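Side-chain contacts in trehalose-6-phosphate phosphatase (Cryptococcus neoformans, PDB 5DX9), which belongs to the trehalose-phosphatase family of the HAD clan and holds a magnesium ion and a glycan in its pocket: residues V93-P96 with F101-M104; E115-F120 with I132-A137; I172-G177 with L181-L186. All blocks are in the same frame, centred on the assembly; numbering follows the deposited sequence.

Interaction 1 of 3, residues V93-P96 with F101-M104; sequences VKQP and FINM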
loop_
_atom_site.group_PDB
_atom_site.type_symbol
_atom_site.label_atom_id
_atom_site.label_comp_id
_atom_site.label_asym_id
_atom_site.label_seq_id
_atom_site.Cartn_x
_atom_site.Cartn_y
_atom_site.Cartn_z
ATOM N N VAL A 93 -1.816 6.393 9.389
ATOM C CA VAL A 93 -1.298 5.120 9.874
ATOM C C VAL A 93 -1.880 4.758 11.239
ATOM O O VAL A 93 -1.647 5.455 12.227
ATOM C CB VAL A 93 0.241 5.146 9.982
ATOM C CG1 VAL A 93 0.778 3.756 10.287
ATOM C CG2 VAL A 93 0.854 5.688 8.703
ATOM N N LYS A 94 -2.643 3.669 11.292
ATOM C CA LYS A 94 -3.141 3.157 12.564
ATOM C C LYS A 94 -2.441 1.855 12.939
ATOM O O LYS A 94 -2.777 0.790 12.419
ATOM C CB LYS A 94 -4.650 2.929 12.514
ATOM C CG LYS A 94 -5.187 2.235 13.754
ATOM C CD LYS A 94 -6.469 1.474 13.459
ATOM C CE LYS A 94 -6.813 0.527 14.598
ATOM N NZ LYS A 94 -8.003 -0.312 14.298
ATOM N N GLN A 95 -1.470 1.947 13.842
ATOM C CA GLN A 95 -0.743 0.775 14.318
ATOM C C GLN A 95 -1.684 -0.243 14.958
ATOM O O GLN A 95 -2.803 0.098 15.340
ATOM C CB GLN A 95 0.333 1.188 15.319
ATOM C CG GLN A 95 1.277 2.258 14.805
ATOM C CD GLN A 95 2.321 2.648 15.831
ATOM O OE1 GLN A 95 3.266 3.376 15.526
ATOM N NE2 GLN A 95 2.154 2.162 17.056
ATOM N N PRO A 96 -1.228 -1.500 15.068
ATOM C CA PRO A 96 -2.007 -2.572 15.696
ATOM C C PRO A 96 -2.419 -2.218 17.124
ATOM O O PRO A 96 -3.543 -2.496 17.529
ATOM C CB PRO A 96 -1.043 -3.762 15.678
ATOM C CG PRO A 96 -0.126 -3.480 14.534
ATOM C CD PRO A 96 0.055 -1.989 14.536
ATOM N N PHE A 101 -5.753 7.057 13.905
ATOM C CA PHE A 101 -4.776 7.185 12.827
ATOM C C PHE A 101 -3.840 8.380 13.013
ATOM O O PHE A 101 -4.286 9.512 13.194
ATOM C CB PHE A 101 -5.490 7.307 11.478
ATOM C CG PHE A 101 -6.132 6.031 11.009
ATOM C CD1 PHE A 101 -5.538 5.267 10.017
ATOM C CD2 PHE A 101 -7.330 5.600 11.555
ATOM C CE1 PHE A 101 -6.126 4.094 9.579
ATOM C CE2 PHE A 101 -7.924 4.427 11.120
ATOM C CZ PHE A 101 -7.320 3.673 10.131
ATOM N N ILE A 102 -2.539 8.117 12.963
ATOM C CA ILE A 102 -1.540 9.179 12.954
ATOM C C ILE A 102 -1.585 9.936 11.629
ATOM O O ILE A 102 -1.315 9.360 10.576
ATOM C CB ILE A 102 -0.117 8.620 13.164
ATOM C CG1 ILE A 102 -0.037 7.826 14.469
ATOM C CG2 ILE A 102 0.909 9.743 13.134
ATOM C CD1 ILE A 102 1.308 7.167 14.702
ATOM N N ASN A 103 -1.927 11.220 11.674
ATOM C CA ASN A 103 -1.956 12.024 10.456
ATOM C C ASN A 103 -0.546 12.378 9.994
ATOM O O ASN A 103 0.138 13.192 10.611
ATOM C CB ASN A 103 -2.772 13.301 10.660
ATOM C CG ASN A 103 -3.042 14.039 9.354
ATOM O OD1 ASN A 103 -2.311 13.887 8.371
ATOM N ND2 ASN A 103 -4.100 14.842 9.339
HETATM N N MSE A 104 -0.130 11.763 8.893
HETATM C CA MSE A 104 1.202 11.967 8.341
HETATM C C MSE A 104 1.295 13.280 7.562
HETATM O O MSE A 104 2.363 13.646 7.066
HETATM C CB MSE A 104 1.573 10.791 7.431
HETATM C CG MSE A 104 2.979 10.245 7.618
HETATM SE SE MSE A 104 3.255 9.472 9.384
HETATM C CE MSE A 104 1.461 8.779 9.693
#

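Interaction 2 of 3, residues E115-F120 with I132-A137; sequences EVEEIF and IEVKKA. With G6P (6-O-phosphono-alpha-D-glucopyranose), chain B.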
loop_
_atom_site.group_PDB
_atom_site.type_symbol
_atom_site.label_atom_id
_atom_site.label_comp_id
_atom_site.label_asym_id
_atom_site.label_seq_id
_atom_site.Cartn_x
_atom_site.Cartn_y
_atom_site.Cartn_z
ATOM N N GLU A 115 -9.417 23.116 -4.693
ATOM C CA GLU A 115 -9.170 23.283 -6.119
ATOM C C GLU A 115 -9.423 21.983 -6.872
ATOM O O GLU A 115 -10.040 21.983 -7.937
ATOM C CB GLU A 115 -7.735 23.763 -6.358
ATOM C CG GLU A 115 -7.388 25.061 -5.639
ATOM C CD GLU A 115 -5.912 25.411 -5.727
ATOM O OE1 GLU A 115 -5.069 24.491 -5.659
ATOM O OE2 GLU A 115 -5.593 26.610 -5.861
ATOM N N VAL A 116 -8.945 20.878 -6.311
ATOM C CA VAL A 116 -9.122 19.572 -6.932
ATOM C C VAL A 116 -10.575 19.124 -6.876
ATOM O O VAL A 116 -11.096 18.578 -7.849
ATOM C CB VAL A 116 -8.234 18.505 -6.267
ATOM C CG1 VAL A 116 -8.728 17.103 -6.611
ATOM C CG2 VAL A 116 -6.785 18.693 -6.696
ATOM N N GLU A 117 -11.225 19.356 -5.737
ATOM C CA GLU A 117 -12.631 18.995 -5.580
ATOM C C GLU A 117 -13.494 19.726 -6.602
ATOM O O GLU A 117 -14.402 19.142 -7.196
ATOM C CB GLU A 117 -13.126 19.299 -4.162
ATOM C CG GLU A 117 -14.595 18.952 -3.947
ATOM C CD GLU A 117 -15.033 19.046 -2.493
ATOM O OE1 GLU A 117 -14.258 19.554 -1.652
ATOM O OE2 GLU A 117 -16.161 18.603 -2.190
ATOM N N GLU A 118 -13.197 21.006 -6.807
ATOM C CA GLU A 118 -13.938 21.817 -7.766
ATOM C C GLU A 118 -13.796 21.244 -9.174
ATOM O O GLU A 118 -14.765 21.173 -9.929
ATOM C CB GLU A 118 -13.460 23.272 -7.732
ATOM C CG GLU A 118 -14.147 24.172 -8.746
ATOM C CD GLU A 118 -13.538 25.562 -8.811
ATOM O OE1 GLU A 118 -14.100 26.423 -9.519
ATOM O OE2 GLU A 118 -12.498 25.796 -8.154
ATOM N N ILE A 119 -12.583 20.822 -9.516
ATOM C CA ILE A 119 -12.328 20.251 -10.831
ATOM C C ILE A 119 -13.092 18.941 -11.023
ATOM O O ILE A 119 -13.719 18.722 -12.062
ATOM C CB ILE A 119 -10.825 20.009 -11.052
ATOM C CG1 ILE A 119 -10.082 21.344 -11.142
ATOM C CG2 ILE A 119 -10.599 19.192 -12.313
ATOM C CD1 ILE A 119 -8.581 21.204 -11.322
ATOM N N PHE A 120 -13.047 18.080 -10.013
ATOM C CA PHE A 120 -13.692 16.776 -10.099
ATOM C C PHE A 120 -15.211 16.906 -10.066
ATOM O O PHE A 120 -15.920 16.119 -10.695
ATOM C CB PHE A 120 -13.212 15.860 -8.971
ATOM C CG PHE A 120 -11.850 15.267 -9.211
ATOM C CD1 PHE A 120 -11.288 15.280 -10.478
ATOM C CD2 PHE A 120 -11.136 14.692 -8.173
ATOM C CE1 PHE A 120 -10.038 14.735 -10.701
ATOM C CE2 PHE A 120 -9.884 14.146 -8.390
ATOM C CZ PHE A 120 -9.335 14.166 -9.654
ATOM N N ILE A 132 -17.532 10.994 -7.203
ATOM C CA ILE A 132 -16.412 11.641 -6.538
ATOM C C ILE A 132 -16.255 11.111 -5.120
ATOM O O ILE A 132 -17.235 10.931 -4.398
ATOM C CB ILE A 132 -16.573 13.173 -6.507
ATOM C CG1 ILE A 132 -15.281 13.830 -6.016
ATOM C CG2 ILE A 132 -17.749 13.574 -5.629
ATOM C CD1 ILE A 132 -15.299 15.340 -6.092
ATOM N N GLU A 133 -15.013 10.844 -4.732
ATOM C CA GLU A 133 -14.727 10.334 -3.400
ATOM C C GLU A 133 -13.795 11.279 -2.659
ATOM O O GLU A 133 -12.577 11.116 -2.689
ATOM C CB GLU A 133 -14.112 8.935 -3.474
ATOM C CG GLU A 133 -14.844 7.895 -2.647
ATOM C CD GLU A 133 -14.186 6.531 -2.702
ATOM O OE1 GLU A 133 -13.855 6.070 -3.813
ATOM O OE2 GLU A 133 -14.000 5.919 -1.632
ATOM N N VAL A 134 -14.375 12.278 -2.001
ATOM C CA VAL A 134 -13.593 13.178 -1.168
ATOM C C VAL A 134 -13.207 12.468 0.123
ATOM O O VAL A 134 -14.066 12.081 0.914
ATOM C CB VAL A 134 -14.364 14.469 -0.844
ATOM C CG1 VAL A 134 -13.546 15.356 0.080
ATOM C CG2 VAL A 134 -14.716 15.208 -2.127
ATOM N N LYS A 135 -11.910 12.278 0.318
ATOM C CA LYS A 135 -11.414 11.643 1.529
ATOM C C LYS A 135 -10.732 12.693 2.394
ATOM O O LYS A 135 -10.829 13.886 2.116
ATOM C CB LYS A 135 -10.467 10.489 1.184
ATOM C CG LYS A 135 -11.179 9.287 0.564
ATOM C CD LYS A 135 -10.208 8.243 0.021
ATOM C CE LYS A 135 -9.618 8.688 -1.305
ATOM N NZ LYS A 135 -8.823 7.618 -1.963
ATOM N N LYS A 136 -10.046 12.257 3.443
ATOM C CA LYS A 136 -9.500 13.201 4.409
ATOM C C LYS A 136 -8.261 13.931 3.898
ATOM O O LYS A 136 -8.068 15.106 4.202
ATOM C CB LYS A 136 -9.188 12.484 5.723
ATOM C CG LYS A 136 -10.415 11.841 6.359
ATOM C CD LYS A 136 -10.184 11.467 7.815
ATOM C CE LYS A 136 -11.451 10.883 8.432
ATOM N NZ LYS A 136 -11.274 10.514 9.867
ATOM N N ALA A 137 -7.427 13.248 3.119
ATOM C CA ALA A 137 -6.209 13.864 2.599
ATOM C C ALA A 137 -6.015 13.590 1.107
ATOM O O ALA A 137 -4.969 13.904 0.542
ATOM C CB ALA A 137 -4.997 13.381 3.384
HETATM C C1 G6P B . -10.462 2.182 -4.671
HETATM C C2 G6P B . -10.904 3.347 -3.796
HETATM C C3 G6P B . -10.217 4.638 -4.195
HETATM C C4 G6P B . -8.714 4.486 -4.088
HETATM C C5 G6P B . -8.149 3.179 -4.675
HETATM C C6 G6P B . -6.929 2.678 -3.877
HETATM O O1 G6P B . -10.940 2.291 -6.014
HETATM O O2 G6P B . -12.320 3.486 -3.885
HETATM O O3 G6P B . -10.593 5.698 -3.304
HETATM O O4 G6P B . -8.183 5.642 -4.751
HETATM O O5 G6P B . -9.040 2.052 -4.666
HETATM O O6 G6P B . -7.214 1.421 -3.213
HETATM P P G6P B . -6.028 0.367 -2.845
HETATM O O1P G6P B . -6.350 -0.510 -1.535
HETATM O O2P G6P B . -5.856 -0.567 -3.980
HETATM O O3P G6P B . -4.689 1.234 -2.631
#

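Interaction 3 of 3, residues I172-G177 with L181-L186; sequences IEVLVG and LEVRPL. With G6P (6-O-phosphono-alpha-D-glucopyranose), chain B.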
loop_
_atom_site.group_PDB
_atom_site.type_symbol
_atom_site.label_atom_id
_atom_site.label_comp_id
_atom_site.label_asym_id
_atom_site.label_seq_id
_atom_site.Cartn_x
_atom_site.Cartn_y
_atom_site.Cartn_z
ATOM N N ILE A 172 1.291 18.241 -4.851
ATOM C CA ILE A 172 0.408 17.103 -5.065
ATOM C C ILE A 172 1.007 16.103 -6.041
ATOM O O ILE A 172 1.910 16.435 -6.808
ATOM C CB ILE A 172 -0.961 17.541 -5.621
ATOM C CG1 ILE A 172 -0.800 18.069 -7.049
ATOM C CG2 ILE A 172 -1.609 18.580 -4.717
ATOM C CD1 ILE A 172 -2.084 18.582 -7.675
ATOM N N GLU A 173 0.494 14.880 -6.008
ATOM C CA GLU A 173 0.766 13.914 -7.062
ATOM C C GLU A 173 -0.560 13.476 -7.660
ATOM O O GLU A 173 -1.519 13.206 -6.938
ATOM C CB GLU A 173 1.547 12.704 -6.542
ATOM C CG GLU A 173 2.036 11.768 -7.652
ATOM C CD GLU A 173 2.918 12.476 -8.672
ATOM O OE1 GLU A 173 3.889 13.149 -8.261
ATOM O OE2 GLU A 173 2.640 12.372 -9.886
ATOM N N VAL A 174 -0.610 13.415 -8.984
ATOM C CA VAL A 174 -1.821 13.019 -9.679
ATOM C C VAL A 174 -1.717 11.571 -10.113
ATOM O O VAL A 174 -0.853 11.209 -10.912
ATOM C CB VAL A 174 -2.087 13.907 -10.898
ATOM C CG1 VAL A 174 -3.293 13.395 -11.677
ATOM C CG2 VAL A 174 -2.291 15.345 -10.456
ATOM N N LEU A 175 -2.611 10.749 -9.578
ATOM C CA LEU A 175 -2.567 9.313 -9.789
ATOM C C LEU A 175 -3.581 8.860 -10.830
ATOM O O LEU A 175 -4.762 9.194 -10.744
ATOM C CB LEU A 175 -2.818 8.584 -8.469
ATOM C CG LEU A 175 -1.930 8.970 -7.285
ATOM C CD1 LEU A 175 -2.396 8.254 -6.024
ATOM C CD2 LEU A 175 -0.462 8.659 -7.573
ATOM N N VAL A 176 -3.113 8.101 -11.816
ATOM C CA VAL A 176 -4.009 7.461 -12.770
ATOM C C VAL A 176 -4.275 6.025 -12.330
ATOM O O VAL A 176 -3.464 5.125 -12.566
ATOM C CB VAL A 176 -3.436 7.474 -14.197
ATOM C CG1 VAL A 176 -4.331 6.675 -15.135
ATOM C CG2 VAL A 176 -3.281 8.904 -14.689
ATOM N N GLY A 177 -5.409 5.822 -11.673
ATOM C CA GLY A 177 -5.747 4.528 -11.122
ATOM C C GLY A 177 -6.579 3.701 -12.078
ATOM O O GLY A 177 -6.719 4.044 -13.251
ATOM N N LEU A 181 -9.219 8.794 -11.365
ATOM C CA LEU A 181 -8.144 9.744 -11.116
ATOM C C LEU A 181 -8.095 10.043 -9.623
ATOM O O LEU A 181 -9.135 10.167 -8.978
ATOM C CB LEU A 181 -8.346 11.039 -11.901
ATOM C CG LEU A 181 -8.034 11.046 -13.392
ATOM C CD1 LEU A 181 -8.157 12.463 -13.936
ATOM C CD2 LEU A 181 -6.651 10.472 -13.660
ATOM N N GLU A 182 -6.891 10.158 -9.073
ATOM C CA GLU A 182 -6.742 10.507 -7.668
ATOM C C GLU A 182 -5.634 11.530 -7.465
ATOM O O GLU A 182 -4.611 11.497 -8.144
ATOM C CB GLU A 182 -6.463 9.261 -6.830
ATOM C CG GLU A 182 -6.577 9.496 -5.334
ATOM C CD GLU A 182 -6.461 8.215 -4.534
ATOM O OE1 GLU A 182 -6.747 8.245 -3.314
ATOM O OE2 GLU A 182 -6.087 7.179 -5.127
ATOM N N VAL A 183 -5.850 12.451 -6.536
ATOM C CA VAL A 183 -4.824 13.423 -6.190
ATOM C C VAL A 183 -4.466 13.237 -4.730
ATOM O O VAL A 183 -5.347 13.177 -3.874
ATOM C CB VAL A 183 -5.283 14.871 -6.437
ATOM C CG1 VAL A 183 -4.152 15.840 -6.125
ATOM C CG2 VAL A 183 -5.757 15.041 -7.870
ATOM N N ARG A 184 -3.172 13.123 -4.454
ATOM C CA ARG A 184 -2.686 12.939 -3.091
ATOM C C ARG A 184 -1.596 13.946 -2.789
ATOM O O ARG A 184 -1.066 14.578 -3.698
ATOM C CB ARG A 184 -2.142 11.523 -2.881
ATOM C CG ARG A 184 -0.850 11.241 -3.642
ATOM C CD ARG A 184 -0.072 10.095 -3.010
ATOM N NE ARG A 184 0.893 9.517 -3.939
ATOM C CZ ARG A 184 2.097 10.023 -4.193
ATOM N NH1 ARG A 184 2.504 11.135 -3.591
ATOM N NH2 ARG A 184 2.896 9.416 -5.059
ATOM N N PRO A 185 -1.258 14.097 -1.503
ATOM C CA PRO A 185 -0.115 14.929 -1.132
ATOM C C PRO A 185 1.150 14.359 -1.751
ATOM O O PRO A 185 1.321 13.138 -1.777
ATOM C CB PRO A 185 -0.086 14.837 0.397
ATOM C CG PRO A 185 -1.465 14.409 0.785
ATOM C CD PRO A 185 -1.924 13.515 -0.328
ATOM N N LEU A 186 2.016 15.232 -2.254
ATOM C CA LEU A 186 3.217 14.800 -2.953
ATOM C C LEU A 186 4.178 14.043 -2.047
ATOM O O LEU A 186 4.874 13.136 -2.496
ATOM C CB LEU A 186 3.937 16.003 -3.567
ATOM C CG LEU A 186 5.282 15.694 -4.228
ATOM C CD1 LEU A 186 5.090 14.793 -5.444
ATOM C CD2 LEU A 186 6.015 16.978 -4.606
HETATM C C1 G6P B . -10.462 2.182 -4.671
HETATM C C2 G6P B . -10.904 3.347 -3.796
HETATM C C3 G6P B . -10.217 4.638 -4.195
HETATM C C4 G6P B . -8.714 4.486 -4.088
HETATM C C5 G6P B . -8.149 3.179 -4.675
HETATM C C6 G6P B . -6.929 2.678 -3.877
HETATM O O1 G6P B . -10.940 2.291 -6.014
HETATM O O2 G6P B . -12.320 3.486 -3.885
HETATM O O3 G6P B . -10.593 5.698 -3.304
HETATM O O4 G6P B . -8.183 5.642 -4.751
HETATM O O5 G6P B . -9.040 2.052 -4.666
HETATM O O6 G6P B . -7.214 1.421 -3.213
HETATM P P G6P B . -6.028 0.367 -2.845
HETATM O O1P G6P B . -6.350 -0.510 -1.535
HETATM O O2P G6P B . -5.856 -0.567 -3.980
HETATM O O3P G6P B . -4.689 1.234 -2.631
#

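Interaction 1 of 3, residues V93-P96 with F101-M104
Phe-101 turns its CG opposite its own carbonyl carbon (chi1 -72°), which places the aromatic ring beside Lys-94 CB. That carbon sits over the centre of one ring face, 3.5 Å from Phe-101 CE1 and nearly on the ring normal, a close CH-pi contact. Lys-94 in turn has CG opposite its backbone N (chi1 173°), and this sends the extended chain beyond CB slantwise along the ring, its CD passing 4.0 Å from Phe-101 CE2. The ammonium end does not stay with the aromatic: Lys-94 NZ goes on to a salt bridge with Glu-74, so the ring packs against the aliphatic part of a side chain whose charge is spent beyond it.

The backbones join through Val-93 and Ile-102, an antiparallel hydrogen-bonded pair. Ile-102 N donates to Val-93 O at 2.9 Å, with a fairly straight N-H (161°) that arrives well above the carbonyl plane. The return bond, from Val-93 N to Ile-102 O, is longer at 3.2 Å and more bent.

Side chains of this pair share the sheet face that looks to helix 190-200. There bends at chi2 and chi3 curl the selenomethionine methyl of Met-104 back over the valine. Val-93 CG2 to Met-104 CE measures 3.3 Å, shorter than usual carbon contact, so the exact position of the methyl is doubtful. Near the turn, Gln-95 OE1 comes within 4.3 Å of Ile-102 CD1, although the amide oxygen takes its hydrogen bond from Arg-196. Strand 92-94 pairs on its inner side with strand 84-87, while 102-103 is the outermost strand on this side, making the contact a short beta hairpin at the edge of the mixed, Rossmann-like sheet of the HAD core.

Interaction 2 of 3, residues E115-F120 with I132-A137
Phe-120 and Glu-117 of helix 112-125 rest on Ile-132 and Val-134, in a helix-on-sheet layer of the alpha/beta cap domain, which in this family accompanies the HAD core. Strand 131-134 is an outermost strand of the antiparallel four-stranded sheet, and it runs nearly antiparallel to the helix (165° between the short axes, 9.8 Å apart).

The apolar part is small. Ile-132 has CG1 opposite its backbone N (chi1 -171°) and an extended chain, which pushes CD1 out to the helix, 3.6 Å from Phe-120 CB. CD1 also lies 4.1 Å from Glu-117 O. The phenylalanine offers this carbon rather than its ring: the ring leads off over the sheet, where it meets Trp-141 with the planes about 20° apart and packs on Leu-181 and Val-183.

One mixed contact lies next to it. The extended side chain of Glu-117 crosses that of Val-134 at about a right angle, and its carboxylate oxygen OE2 is 3.7 Å from Val-134 CG2. This is van der Waals packing against a methyl, at the outer margin of the interface.

Polar interactions belong to the side of the strand facing away from the helix. Glu-133 reaches from there to 6-O-phosphono-alpha-D-glucopyranose, its OE1 accepting a bond from sugar O2 at 3.0 Å and a weak one from O3; His-142 NE2 also bonds to Glu-133 OE1. Lys-135, past the strand end, bends at chi3 to bring NZ to the same sugar, and it forms a salt bridge with Glu-182 as well. Sugar O3 is thus shared: it gives its weak bond to Glu-133 OE1 and accepts one from Lys-135 NZ at 2.9 Å.

Interaction 3 of 3, residues I172-G177 with L181-L186
Val-183 and Ile-172 form the apolar centre, CG1 of the valine 3.7 Å from CB of the isoleucine. The two side chains cross at a slant, and CB and CD1 of Ile-172 both touch that one methyl of Val-183. Further along the same face, Val-176 and Leu-181 run next to each other in the same direction, CG2 to CD2 3.9 Å. Helices 112-125 and 148-166 cover this face: Trp-112 and Val-116 on Val-183, Leu-159 on Val-174 and Val-176.

The frame is a beta hairpin, strands 172-177 and 180-185, at one side of the antiparallel cap-domain sheet. Two hydrogen-bonded pairs, Glu-173 with Arg-184 and Leu-175 with Glu-182, alternate with non-hydrogen-bonded ones. All four N-H groups point nearly straight at their acceptors.

On the other face the packing turns polar. Leu-175 meets the arginine stem of Arg-184 at about a right angle, CD2 4.0 Å from NE. Arg-184 places CG between its backbone N and carbonyl carbon (chi1 69°), then extends as far as NE, and one face of the guanidinium comes to lie over Glu-173 CB, which is 3.5 Å from NH1. The Glu-173 carboxylate is not paired with it: OE1 stays 5.0 Å from Arg-184 NH2. Instead NH1 donates, in the guanidinium plane, to Pro-185 O at 2.9 Å, which helps to hold the guanidinium in its orientation. Glu-182, on the same face, extends toward the pocket, its OE2 bonded to His-89 NE2 and, at 2.6 Å, to O4 of 6-O-phosphono-alpha-D-glucopyranose.

The three interactions follow one another along the chain, each closing before the next opens. Interaction 1 stands at the edge of the mixed core sheet, with its centre about 22 Å from that of interaction 2 and about 20 Å from that of interaction 3, and touches neither. Interactions 2 and 3 are neighbours, centres about 11 Å apart, at the two outer strands of the four-stranded antiparallel sheet. Helix 112-125 is common to both, and a salt bridge between Lys-135 and Glu-182 connects them where they meet at the pocket. Glu-182 from the sheet and Lys-135 from the turn after strand 131-134 both reach the same bound 6-O-phosphono-alpha-D-glucopyranose.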